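Local coordinates for lysin (Enterococcus phage IMEEF1, PDB 6IST), which is a phage endolysin that binds calcium and probably cleaves bacterial cell-wall peptidoglycan through an N-terminal CHAP-type cysteine peptidase domain, at residues 6-11 against 72-77; 10-15 against 105-110; 31-36 against 91-96; 170-173 against 179-182. All blocks are in the same frame, centred on the assembly; numbering follows the deposited sequence.

Interaction 1 of 4, residues 6-11 against 72-77; sequences DVLSYV and IKAGDV
Leu8 CD2 stands over one face of the flat peptide that joins Ala74 to Gly75, 4.3 Å from Gly75 N. The other methyl of Leu8, CD1, meets the methyl of Ala74, with CD1 to CB at 4.3 Å. The second torsion of Leu8 is extended (chi2 173°), which carries CD1 out toward Ala74 while CD2 stays over the peptide. The methyl pair is apolar, CD2 lies over the polar peptide, and both approaches are loose. No hydrogen bond crosses between 6-11 and 72-77.

A second flat group, the carboxylate of Asp76, shapes the loop from within. Lys73 N donates to Asp76 OD2 at 2.9 Å in a nearly straight bond, arriving from above the carboxylate plane, 61° out of it. Arg137 forms a salt bridge with the same oxygen, and this second partner helps hold the carboxylate in place. Residues 73-76 form a type II beta turn, closed by Asp76 N to Lys73 O at 3.1 Å. Gly75 takes the third position with positive phi, as is common in this turn.

Gly75 O also accepts a bond from the hydroxyl of Tyr140. The contact thus lays helix 4-13 against the turn that leads into strand 77-80. Gly75 and Asp76 bond through their backbones to Ala94 of strand 90-94, and Val7 packs on Phe40 of helix 29-41.

Interaction 2 of 4, residues 10-15 against 105-110; sequences YVNGLV and VSVDQN
The backbones of Val11 and Val107 face each other with their CA atoms 7.0 Å apart, near the end of a helix and within a strand. No hydrogen bond joins the two segments. Val107 CB receives Val11 CG1 at 3.5 Å, a tight apolar approach. Val11 holds CG1 anti to its own N (chi1 176°), and this branch does the touching. The two side chains point oppositely and lie flank to flank. Val15, just past the helix, adds a second contact obliquely, with its CG2 at 3.8 Å from Val107 CG2. Val107 therefore sits against two valines at once, and Asn12 OD1 lies at the margin, 4.2 Å from Val107 CG2.

Strand alternation turns Ser106 and Asp108 away from the helix. Ser106 OG donates to Asp108 OD1 on its syn side, somewhat out of the carboxylate plane. Asp108 OD2 bonds to NE2 of both His90 and His127. The geometry is consistent with a Cys29-His90-Asp108 triad, as expected of a CHAP peptidase.

Helix 4-13 packs on the Val107 side of the sheet, together with helix 29-41, whose Leu32 touches Val107. Ala124 of strand 123-128 also packs on Val107, and its backbone bonds to Ile93 of strand 90-94.

Interaction 3 of 4, residues 31-36 against 91-96; sequences DLTVDV and TGIATE. With CA (calcium ion), chain E.
Thr33 reaches from its helix to Thr91 on the strand, starting with CB, which lies 3.9 Å from both Thr91 OG1 and Thr91 CG2. From CB the two branches part. OG1, placed anti to the carbonyl carbon (chi1 -75°), donates a hydrogen bond to Thr91 OG1 at 2.9 Å. The same oxygen touches Thr91 CG2 at 3.3 Å, and Ile93 CD1 comes to 4.0 Å from Thr33 OG1 farther along the strand. The other branch, CG2, meets Thr91 OG1 at 4.1 Å. Thr91 OG1 is also bonded to Met78 O, so this buried hydroxyl links the helix to strand 77-80.

At the start of the segment, Asp31 faces the other way. Its OD2 binds the calcium ion at 2.5 Å. Asp20, Asp22 and the carbonyls of Trp24 and Gly26 complete the protein ligands, with the spacing of an EF-hand-like loop. Gln28 N and Ala21 N bond to the carboxylate of Asp31 and help position it.

The axes of 31-36 and 91-94 come within 7.4 Å, with their N-to-C directions 52° apart; these lie on helix 29-41 and strand 90-94. Val77 of strand 77-80 packs beside both threonines, Val107 of strand 103-108 touches Leu32, and helix 4-13 packs on Val36.

Interaction 4 of 4, residues 170-173 against 179-182; sequences IYYK and STEQ
A beta hairpin joins strands 169-174 and 180-186, and this contact lies at its turn end. Lys173 and Glu181 form an antiparallel hydrogen-bonded pair. Lys173 N donates to Glu181 O at 2.8 Å, and Glu181 N returns a bond to Lys173 O at 2.9 Å. Both donors lie in the carbonyl plane. Tyr172 and Gln182 make the next pair, of the non-hydrogen-bonded kind.

On the face carrying these two, the side chains run side by side in the same direction. Tyr172 CE1 lies 3.3 Å from Gln182 OE1, with the ring and amide planes 57° apart. One water at the ring edge bridges them, 2.7 Å from Tyr172 OH and donating to Gln182 OE1. Thr180 CG2 reaches the base of the same tyrosine, 3.7 Å from Tyr172 CB.

The hairpin belongs to a mixed sheet in which strand 169-174 lies between 180-186 and 215-219. Tyr172 bonds through its backbone to Thr216 and Tyr218 on that far side, and Pro56 packs on Tyr172, Thr180 and Gln182.

On the face of Lys173 and Glu181, the lysine chain is extended, with CG anti to its N (chi1 171°). It runs alongside the glutamate, and the charged atoms do not touch. A second water spans them, accepting from Lys173 NZ at 3.0 Å and donating to Glu181 OE1 at 2.6 Å. Lys173 NZ also has a salt bridge to Glu229, while Glu181 OE1 bonds to Trp183 NE1. The Tyr171 ring meets that of Trp183 with the planes nearly parallel, and an aromatic side chain of a neighbouring subunit packs on Tyr171.

How the interactions relate
From the N terminus, helix 4-13 opens two loops. Interaction 1 closes the shorter, at 72-77, and interaction 2 closes the longer, at 105-110. The two share Tyr10 and Val11. Interaction 3 starts from the next helix, 29-41. It crosses interaction 1 and is nested inside the loop of interaction 2. Strands 90-94 and 103-108, reached by interactions 3 and 2, are neighbours in one antiparallel sheet, so both helices are tied to it. Tyr10 OH and Asp35 OD2 probably bond between the helices. Interaction 4 follows in series as a local hairpin in the mixed sheet. Its nearest atoms are about 12 Å from interaction 3.

Interaction 1 of 4, residues 6-11 against 72-77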
loop_
_atom_site.group_PDB
_atom_site.type_symbol
_atom_site.label_atom_id
_atom_site.label_comp_id
_atom_site.label_asym_id
_atom_site.label_seq_id
_atom_site.Cartn_x
_atom_site.Cartn_y
_atom_site.Cartn_z
ATOM N N ASP C 6 10.997 -21.190 3.953
ATOM C CA ASP C 6 11.130 -20.469 2.701
ATOM C C ASP C 6 12.238 -19.460 2.766
ATOM O O ASP C 6 13.062 -19.377 1.861
ATOM C CB ASP C 6 9.800 -19.809 2.300
ATOM C CG ASP C 6 8.744 -20.849 1.907
ATOM O OD1 ASP C 6 9.180 -21.882 1.361
ATOM O OD2 ASP C 6 7.514 -20.679 2.157
ATOM N N VAL C 7 12.271 -18.689 3.847
ATOM C CA VAL C 7 13.374 -17.764 4.016
ATOM C C VAL C 7 14.727 -18.459 4.086
ATOM O O VAL C 7 15.621 -18.095 3.414
ATOM C CB VAL C 7 13.183 -16.898 5.245
ATOM C CG1 VAL C 7 14.399 -16.068 5.505
ATOM C CG2 VAL C 7 12.005 -15.996 4.976
ATOM N N LEU C 8 14.822 -19.513 4.848
ATOM C CA LEU C 8 16.104 -20.155 4.968
ATOM C C LEU C 8 16.571 -20.824 3.692
ATOM O O LEU C 8 17.753 -20.814 3.385
ATOM C CB LEU C 8 16.090 -21.198 6.096
ATOM C CG LEU C 8 15.781 -20.645 7.503
ATOM C CD1 LEU C 8 15.624 -21.761 8.508
ATOM C CD2 LEU C 8 16.883 -19.672 7.879
ATOM N N SER C 9 15.648 -21.418 2.959
ATOM C CA SER C 9 16.003 -21.946 1.631
ATOM C C SER C 9 16.579 -20.852 0.724
ATOM O O SER C 9 17.621 -20.995 0.135
ATOM C CB SER C 9 14.797 -22.592 1.006
ATOM O OG SER C 9 15.181 -23.078 -0.247
ATOM N N TYR C 10 15.895 -19.734 0.666
ATOM C CA TYR C 10 16.320 -18.619 -0.161
ATOM C C TYR C 10 17.688 -18.076 0.276
ATOM O O TYR C 10 18.614 -17.939 -0.537
ATOM C CB TYR C 10 15.258 -17.502 -0.137
ATOM C CG TYR C 10 15.678 -16.322 -0.953
ATOM C CD1 TYR C 10 15.629 -16.344 -2.333
ATOM C CD2 TYR C 10 16.164 -15.204 -0.336
ATOM C CE1 TYR C 10 16.065 -15.250 -3.100
ATOM C CE2 TYR C 10 16.588 -14.096 -1.073
ATOM C CZ TYR C 10 16.558 -14.127 -2.444
ATOM O OH TYR C 10 17.016 -12.997 -3.130
ATOM N N VAL C 11 17.822 -17.804 1.564
ATOM C CA VAL C 11 19.100 -17.306 2.117
ATOM C C VAL C 11 20.263 -18.273 1.896
ATOM O O VAL C 11 21.300 -17.869 1.362
ATOM C CB VAL C 11 18.953 -16.916 3.582
ATOM C CG1 VAL C 11 20.275 -16.498 4.177
ATOM C CG2 VAL C 11 18.009 -15.726 3.637
ATOM N N ILE C 72 19.209 -16.160 19.995
ATOM C CA ILE C 72 19.132 -15.998 18.550
ATOM C C ILE C 72 18.352 -17.198 18.060
ATOM O O ILE C 72 18.622 -18.339 18.509
ATOM C CB ILE C 72 20.502 -15.964 17.858
ATOM C CG1 ILE C 72 21.208 -14.659 18.280
ATOM C CG2 ILE C 72 20.392 -15.970 16.342
ATOM C CD1 ILE C 72 22.710 -14.675 18.060
ATOM N N LYS C 73 17.374 -16.918 17.226
ATOM C CA LYS C 73 16.578 -17.944 16.554
ATOM C C LYS C 73 16.813 -17.899 15.075
ATOM O O LYS C 73 17.058 -16.834 14.469
ATOM C CB LYS C 73 15.089 -17.718 16.833
ATOM C CG LYS C 73 14.683 -17.781 18.271
ATOM C CD LYS C 73 14.618 -19.174 18.818
ATOM C CE LYS C 73 14.286 -19.146 20.326
ATOM N NZ LYS C 73 14.085 -20.510 20.914
ATOM N N ALA C 74 16.667 -19.045 14.410
ATOM C CA ALA C 74 16.802 -19.081 12.991
ATOM C C ALA C 74 15.773 -18.156 12.327
ATOM O O ALA C 74 14.641 -18.023 12.815
ATOM C CB ALA C 74 16.631 -20.511 12.489
ATOM N N GLY C 75 16.269 -17.353 11.411
ATOM C CA GLY C 75 15.456 -16.437 10.595
ATOM C C GLY C 75 15.431 -15.019 11.190
ATOM O O GLY C 75 14.816 -14.115 10.593
ATOM N N ASP C 76 16.158 -14.839 12.259
ATOM C CA ASP C 76 16.355 -13.515 12.898
ATOM C C ASP C 76 17.255 -12.698 11.995
ATOM O O ASP C 76 18.135 -13.244 11.314
ATOM C CB ASP C 76 17.042 -13.638 14.222
ATOM C CG ASP C 76 16.090 -13.986 15.380
ATOM O OD1 ASP C 76 14.845 -13.943 15.187
ATOM O OD2 ASP C 76 16.628 -14.196 16.507
ATOM N N VAL C 77 16.998 -11.397 11.945
ATOM C CA VAL C 77 17.907 -10.435 11.291
ATOM C C VAL C 77 18.875 -9.991 12.406
ATOM O O VAL C 77 18.448 -9.479 13.430
ATOM C CB VAL C 77 17.132 -9.219 10.749
ATOM C CG1 VAL C 77 18.127 -8.146 10.294
ATOM C CG2 VAL C 77 16.152 -9.587 9.651
#

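Interaction 2 of 4, residues 10-15 against 105-110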
loop_
_atom_site.group_PDB
_atom_site.type_symbol
_atom_site.label_atom_id
_atom_site.label_comp_id
_atom_site.label_asym_id
_atom_site.label_seq_id
_atom_site.Cartn_x
_atom_site.Cartn_y
_atom_site.Cartn_z
ATOM N N TYR C 10 15.895 -19.734 0.666
ATOM C CA TYR C 10 16.320 -18.619 -0.161
ATOM C C TYR C 10 17.688 -18.076 0.276
ATOM O O TYR C 10 18.614 -17.939 -0.537
ATOM C CB TYR C 10 15.258 -17.502 -0.137
ATOM C CG TYR C 10 15.678 -16.322 -0.953
ATOM C CD1 TYR C 10 15.629 -16.344 -2.333
ATOM C CD2 TYR C 10 16.164 -15.204 -0.336
ATOM C CE1 TYR C 10 16.065 -15.250 -3.100
ATOM C CE2 TYR C 10 16.588 -14.096 -1.073
ATOM C CZ TYR C 10 16.558 -14.127 -2.444
ATOM O OH TYR C 10 17.016 -12.997 -3.130
ATOM N N VAL C 11 17.822 -17.804 1.564
ATOM C CA VAL C 11 19.100 -17.306 2.117
ATOM C C VAL C 11 20.263 -18.273 1.896
ATOM O O VAL C 11 21.300 -17.869 1.362
ATOM C CB VAL C 11 18.953 -16.916 3.582
ATOM C CG1 VAL C 11 20.275 -16.498 4.177
ATOM C CG2 VAL C 11 18.009 -15.726 3.637
ATOM N N ASN C 12 20.079 -19.540 2.239
ATOM C CA ASN C 12 21.131 -20.505 1.982
ATOM C C ASN C 12 21.494 -20.627 0.467
ATOM O O ASN C 12 22.665 -20.830 0.126
ATOM C CB ASN C 12 20.779 -21.832 2.597
ATOM C CG ASN C 12 21.002 -21.850 4.104
ATOM O OD1 ASN C 12 22.076 -21.461 4.584
ATOM N ND2 ASN C 12 20.007 -22.339 4.857
ATOM N N GLY C 13 20.494 -20.481 -0.398
ATOM C CA GLY C 13 20.638 -20.412 -1.863
ATOM C C GLY C 13 21.458 -19.233 -2.342
ATOM O O GLY C 13 22.030 -19.264 -3.398
ATOM N N LEU C 14 21.515 -18.158 -1.576
ATOM C CA LEU C 14 22.328 -17.040 -1.997
ATOM C C LEU C 14 23.788 -17.209 -1.734
ATOM O O LEU C 14 24.576 -16.387 -2.172
ATOM C CB LEU C 14 21.934 -15.796 -1.253
ATOM C CG LEU C 14 20.564 -15.288 -1.637
ATOM C CD1 LEU C 14 20.232 -14.114 -0.709
ATOM C CD2 LEU C 14 20.532 -14.887 -3.117
ATOM N N VAL C 15 24.165 -18.176 -0.926
ATOM C CA VAL C 15 25.570 -18.311 -0.568
ATOM C C VAL C 15 26.470 -18.443 -1.805
ATOM O O VAL C 15 26.229 -19.281 -2.681
ATOM C CB VAL C 15 25.747 -19.447 0.453
ATOM C CG1 VAL C 15 27.230 -19.742 0.644
ATOM C CG2 VAL C 15 25.084 -19.070 1.794
ATOM N N VAL C 105 25.435 -19.010 13.634
ATOM C CA VAL C 105 25.646 -18.964 12.223
ATOM C C VAL C 105 24.679 -18.016 11.517
ATOM O O VAL C 105 23.507 -18.113 11.689
ATOM C CB VAL C 105 25.534 -20.373 11.631
ATOM C CG1 VAL C 105 25.655 -20.358 10.145
ATOM C CG2 VAL C 105 26.609 -21.281 12.232
ATOM N N SER C 106 25.201 -17.103 10.715
ATOM C CA SER C 106 24.417 -16.252 9.871
ATOM C C SER C 106 25.010 -16.186 8.422
ATOM O O SER C 106 26.205 -16.458 8.208
ATOM C CB SER C 106 24.190 -14.854 10.531
ATOM O OG SER C 106 25.413 -14.123 10.592
ATOM N N VAL C 107 24.178 -15.853 7.423
ATOM C CA VAL C 107 24.624 -15.606 6.064
ATOM C C VAL C 107 24.652 -14.108 5.920
ATOM O O VAL C 107 23.654 -13.437 6.271
ATOM C CB VAL C 107 23.667 -16.204 5.071
ATOM C CG1 VAL C 107 23.895 -15.673 3.699
ATOM C CG2 VAL C 107 23.828 -17.686 5.121
ATOM N N ASP C 108 25.813 -13.604 5.602
ATOM C CA ASP C 108 26.073 -12.165 5.599
ATOM C C ASP C 108 26.803 -11.842 4.306
ATOM O O ASP C 108 27.600 -12.650 3.807
ATOM C CB ASP C 108 27.049 -11.676 6.675
ATOM C CG ASP C 108 26.803 -12.148 8.125
ATOM O OD1 ASP C 108 25.769 -12.718 8.513
ATOM O OD2 ASP C 108 27.667 -11.718 8.950
ATOM N N GLN C 109 26.566 -10.634 3.760
ATOM C CA GLN C 109 27.441 -10.058 2.727
ATOM C C GLN C 109 28.404 -9.139 3.306
ATOM O O GLN C 109 28.123 -8.507 4.332
ATOM C CB GLN C 109 26.628 -9.318 1.659
ATOM C CG GLN C 109 25.780 -10.259 0.870
ATOM C CD GLN C 109 24.968 -9.654 -0.245
ATOM O OE1 GLN C 109 24.568 -10.393 -1.138
ATOM N NE2 GLN C 109 24.643 -8.361 -0.180
ATOM N N ASN C 110 29.561 -9.058 2.654
ATOM C CA ASN C 110 30.587 -8.097 3.023
ATOM C C ASN C 110 31.219 -8.310 4.357
ATOM O O ASN C 110 31.672 -7.347 5.038
ATOM C CB ASN C 110 30.088 -6.657 2.877
ATOM C CG ASN C 110 31.208 -5.715 2.446
ATOM O OD1 ASN C 110 32.144 -6.119 1.796
ATOM N ND2 ASN C 110 31.120 -4.487 2.849
#

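Interaction 3 of 4, residues 31-36 against 91-96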
loop_
_atom_site.group_PDB
_atom_site.type_symbol
_atom_site.label_atom_id
_atom_site.label_comp_id
_atom_site.label_asym_id
_atom_site.label_seq_id
_atom_site.Cartn_x
_atom_site.Cartn_y
_atom_site.Cartn_z
ATOM N N ASP C 31 22.256 -4.717 1.924
ATOM C CA ASP C 31 21.637 -5.219 0.741
ATOM C C ASP C 31 20.982 -6.581 0.934
ATOM O O ASP C 31 19.938 -6.802 0.394
ATOM C CB ASP C 31 22.592 -5.287 -0.438
ATOM C CG ASP C 31 22.946 -3.911 -0.976
ATOM O OD1 ASP C 31 22.048 -3.194 -1.466
ATOM O OD2 ASP C 31 24.130 -3.556 -0.924
ATOM N N LEU C 32 21.638 -7.495 1.657
ATOM C CA LEU C 32 21.054 -8.802 1.855
ATOM C C LEU C 32 19.807 -8.738 2.710
ATOM O O LEU C 32 18.753 -9.293 2.358
ATOM C CB LEU C 32 22.055 -9.723 2.581
ATOM C CG LEU C 32 21.519 -11.129 2.873
ATOM C CD1 LEU C 32 21.075 -11.720 1.560
ATOM C CD2 LEU C 32 22.624 -11.970 3.467
ATOM N N THR C 33 19.913 -8.024 3.832
ATOM C CA THR C 33 18.800 -7.909 4.767
ATOM C C THR C 33 17.658 -7.233 4.062
ATOM O O THR C 33 16.509 -7.625 4.205
ATOM C CB THR C 33 19.258 -7.119 6.031
ATOM O OG1 THR C 33 20.089 -8.017 6.834
ATOM C CG2 THR C 33 18.086 -6.638 6.893
ATOM N N VAL C 34 17.956 -6.200 3.303
ATOM C CA VAL C 34 16.867 -5.486 2.622
ATOM C C VAL C 34 16.211 -6.370 1.542
ATOM O O VAL C 34 15.013 -6.422 1.471
ATOM C CB VAL C 34 17.337 -4.179 1.965
ATOM C CG1 VAL C 34 16.299 -3.660 0.981
ATOM C CG2 VAL C 34 17.709 -3.205 3.060
ATOM N N ASP C 35 17.001 -7.169 0.847
ATOM C CA ASP C 35 16.457 -8.004 -0.183
ATOM C C ASP C 35 15.497 -8.982 0.454
ATOM O O ASP C 35 14.390 -9.237 -0.042
ATOM C CB ASP C 35 17.568 -8.706 -0.914
ATOM C CG ASP C 35 17.059 -9.639 -2.038
ATOM O OD1 ASP C 35 16.460 -9.172 -3.039
ATOM O OD2 ASP C 35 17.260 -10.866 -1.898
ATOM N N VAL C 36 15.997 -9.716 1.426
ATOM C CA VAL C 36 15.152 -10.707 2.080
ATOM C C VAL C 36 13.892 -10.137 2.725
ATOM O O VAL C 36 12.770 -10.673 2.570
ATOM C CB VAL C 36 15.948 -11.502 3.097
ATOM C CG1 VAL C 36 15.072 -12.510 3.818
ATOM C CG2 VAL C 36 17.142 -12.126 2.441
ATOM N N THR C 91 24.975 -6.490 9.397
ATOM C CA THR C 91 23.756 -7.268 9.482
ATOM C C THR C 91 23.918 -8.490 8.640
ATOM O O THR C 91 24.867 -8.616 7.928
ATOM C CB THR C 91 22.547 -6.428 9.043
ATOM O OG1 THR C 91 21.339 -7.156 9.273
ATOM C CG2 THR C 91 22.629 -6.000 7.533
ATOM N N GLY C 92 23.023 -9.442 8.877
ATOM C CA GLY C 92 22.971 -10.663 8.059
ATOM C C GLY C 92 21.806 -11.474 8.655
ATOM O O GLY C 92 21.056 -10.999 9.512
ATOM N N ILE C 93 21.566 -12.688 8.144
ATOM C CA ILE C 93 20.413 -13.438 8.570
ATOM C C ILE C 93 20.853 -14.704 9.302
ATOM O O ILE C 93 21.552 -15.520 8.667
ATOM C CB ILE C 93 19.535 -13.878 7.387
ATOM C CG1 ILE C 93 19.076 -12.679 6.490
ATOM C CG2 ILE C 93 18.299 -14.638 7.885
ATOM C CD1 ILE C 93 18.298 -11.589 7.195
ATOM N N ALA C 94 20.283 -14.952 10.464
ATOM C CA ALA C 94 20.627 -16.177 11.320
ATOM C C ALA C 94 19.979 -17.358 10.610
ATOM O O ALA C 94 18.810 -17.304 10.242
ATOM C CB ALA C 94 20.096 -16.054 12.703
ATOM N N THR C 95 20.757 -18.396 10.364
ATOM C CA THR C 95 20.237 -19.559 9.607
ATOM C C THR C 95 19.970 -20.737 10.513
ATOM O O THR C 95 19.366 -21.770 10.053
ATOM C CB THR C 95 21.192 -19.979 8.512
ATOM O OG1 THR C 95 22.545 -20.028 8.987
ATOM C CG2 THR C 95 21.096 -18.948 7.397
ATOM N N GLU C 96 20.366 -20.560 11.766
ATOM C CA GLU C 96 20.220 -21.556 12.814
ATOM C C GLU C 96 19.958 -20.879 14.129
ATOM O O GLU C 96 20.285 -19.724 14.293
ATOM C CB GLU C 96 21.528 -22.362 12.929
ATOM C CG GLU C 96 21.829 -23.204 11.698
ATOM C CD GLU C 96 23.225 -23.813 11.705
ATOM O OE1 GLU C 96 23.681 -24.172 10.607
ATOM O OE2 GLU C 96 23.880 -23.902 12.780
HETATM CA CA CA E . 24.425 -2.025 -2.865
#

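Interaction 4 of 4, residues 170-173 against 179-182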
loop_
_atom_site.group_PDB
_atom_site.type_symbol
_atom_site.label_atom_id
_atom_site.label_comp_id
_atom_site.label_asym_id
_atom_site.label_seq_id
_atom_site.Cartn_x
_atom_site.Cartn_y
_atom_site.Cartn_z
ATOM N N ILE C 170 0.370 1.854 5.017
ATOM C CA ILE C 170 1.183 2.776 5.828
ATOM C C ILE C 170 2.468 2.963 5.132
ATOM O O ILE C 170 2.991 2.026 4.540
ATOM C CB ILE C 170 1.460 2.139 7.219
ATOM C CG1 ILE C 170 0.192 2.215 8.094
ATOM C CG2 ILE C 170 2.645 2.810 7.956
ATOM C CD1 ILE C 170 0.216 1.429 9.368
ATOM N N TYR C 171 3.041 4.149 5.274
ATOM C CA TYR C 171 4.364 4.452 4.791
ATOM C C TYR C 171 5.028 5.265 5.844
ATOM O O TYR C 171 4.350 5.859 6.721
ATOM C CB TYR C 171 4.413 5.120 3.406
ATOM C CG TYR C 171 3.858 6.506 3.355
ATOM C CD1 TYR C 171 4.655 7.605 3.702
ATOM C CD2 TYR C 171 2.531 6.721 3.011
ATOM C CE1 TYR C 171 4.130 8.874 3.706
ATOM C CE2 TYR C 171 2.010 8.009 2.973
ATOM C CZ TYR C 171 2.807 9.074 3.321
ATOM O OH TYR C 171 2.217 10.364 3.325
ATOM N N TYR C 172 6.355 5.262 5.809
ATOM C CA TYR C 172 7.102 6.058 6.764
ATOM C C TYR C 172 7.750 7.148 6.036
ATOM O O TYR C 172 8.169 7.015 4.916
ATOM C CB TYR C 172 8.168 5.321 7.532
ATOM C CG TYR C 172 7.768 4.082 8.241
ATOM C CD1 TYR C 172 6.481 3.849 8.678
ATOM C CD2 TYR C 172 8.717 3.150 8.555
ATOM C CE1 TYR C 172 6.144 2.667 9.368
ATOM C CE2 TYR C 172 8.394 1.983 9.255
ATOM C CZ TYR C 172 7.127 1.756 9.677
ATOM O OH TYR C 172 6.834 0.569 10.363
ATOM N N LYS C 173 7.933 8.253 6.752
ATOM C CA LYS C 173 8.604 9.434 6.133
ATOM C C LYS C 173 9.743 9.893 7.063
ATOM O O LYS C 173 9.585 10.001 8.265
ATOM C CB LYS C 173 7.596 10.574 5.911
ATOM C CG LYS C 173 8.165 11.927 5.483
ATOM C CD LYS C 173 7.078 13.006 5.520
ATOM C CE LYS C 173 7.629 14.310 4.906
ATOM N NZ LYS C 173 6.586 15.348 4.679
ATOM N N SER C 179 13.589 12.828 11.920
ATOM C CA SER C 179 12.663 11.947 12.644
ATOM C C SER C 179 12.015 11.009 11.610
ATOM O O SER C 179 12.010 11.296 10.414
ATOM C CB SER C 179 11.582 12.753 13.359
ATOM O OG SER C 179 10.782 13.488 12.443
ATOM N N THR C 180 11.405 9.946 12.092
ATOM C CA THR C 180 10.622 9.092 11.223
ATOM C C THR C 180 9.135 9.087 11.643
ATOM O O THR C 180 8.799 8.664 12.728
ATOM C CB THR C 180 11.182 7.664 11.211
ATOM O OG1 THR C 180 12.587 7.698 10.872
ATOM C CG2 THR C 180 10.396 6.837 10.113
ATOM N N GLU C 181 8.291 9.617 10.777
ATOM C CA GLU C 181 6.822 9.654 10.948
ATOM C C GLU C 181 6.136 8.519 10.270
ATOM O O GLU C 181 6.556 8.119 9.198
ATOM C CB GLU C 181 6.317 10.891 10.280
ATOM C CG GLU C 181 6.784 12.186 10.948
ATOM C CD GLU C 181 6.327 13.435 10.174
ATOM O OE1 GLU C 181 5.841 13.358 9.001
ATOM O OE2 GLU C 181 6.524 14.538 10.726
ATOM N N GLN C 182 5.070 7.997 10.863
ATOM C CA GLN C 182 4.304 6.993 10.194
ATOM C C GLN C 182 3.022 7.680 9.658
ATOM O O GLN C 182 2.384 8.472 10.429
ATOM C CB GLN C 182 3.933 5.875 11.164
ATOM C CG GLN C 182 5.095 5.167 11.857
ATOM C CD GLN C 182 4.758 3.796 12.377
ATOM O OE1 GLN C 182 3.893 3.071 11.807
ATOM N NE2 GLN C 182 5.430 3.406 13.468
HETATM O O HOH W 1 4.268 0.501 11.254
HETATM O O HOH W 2 5.931 15.595 7.613
#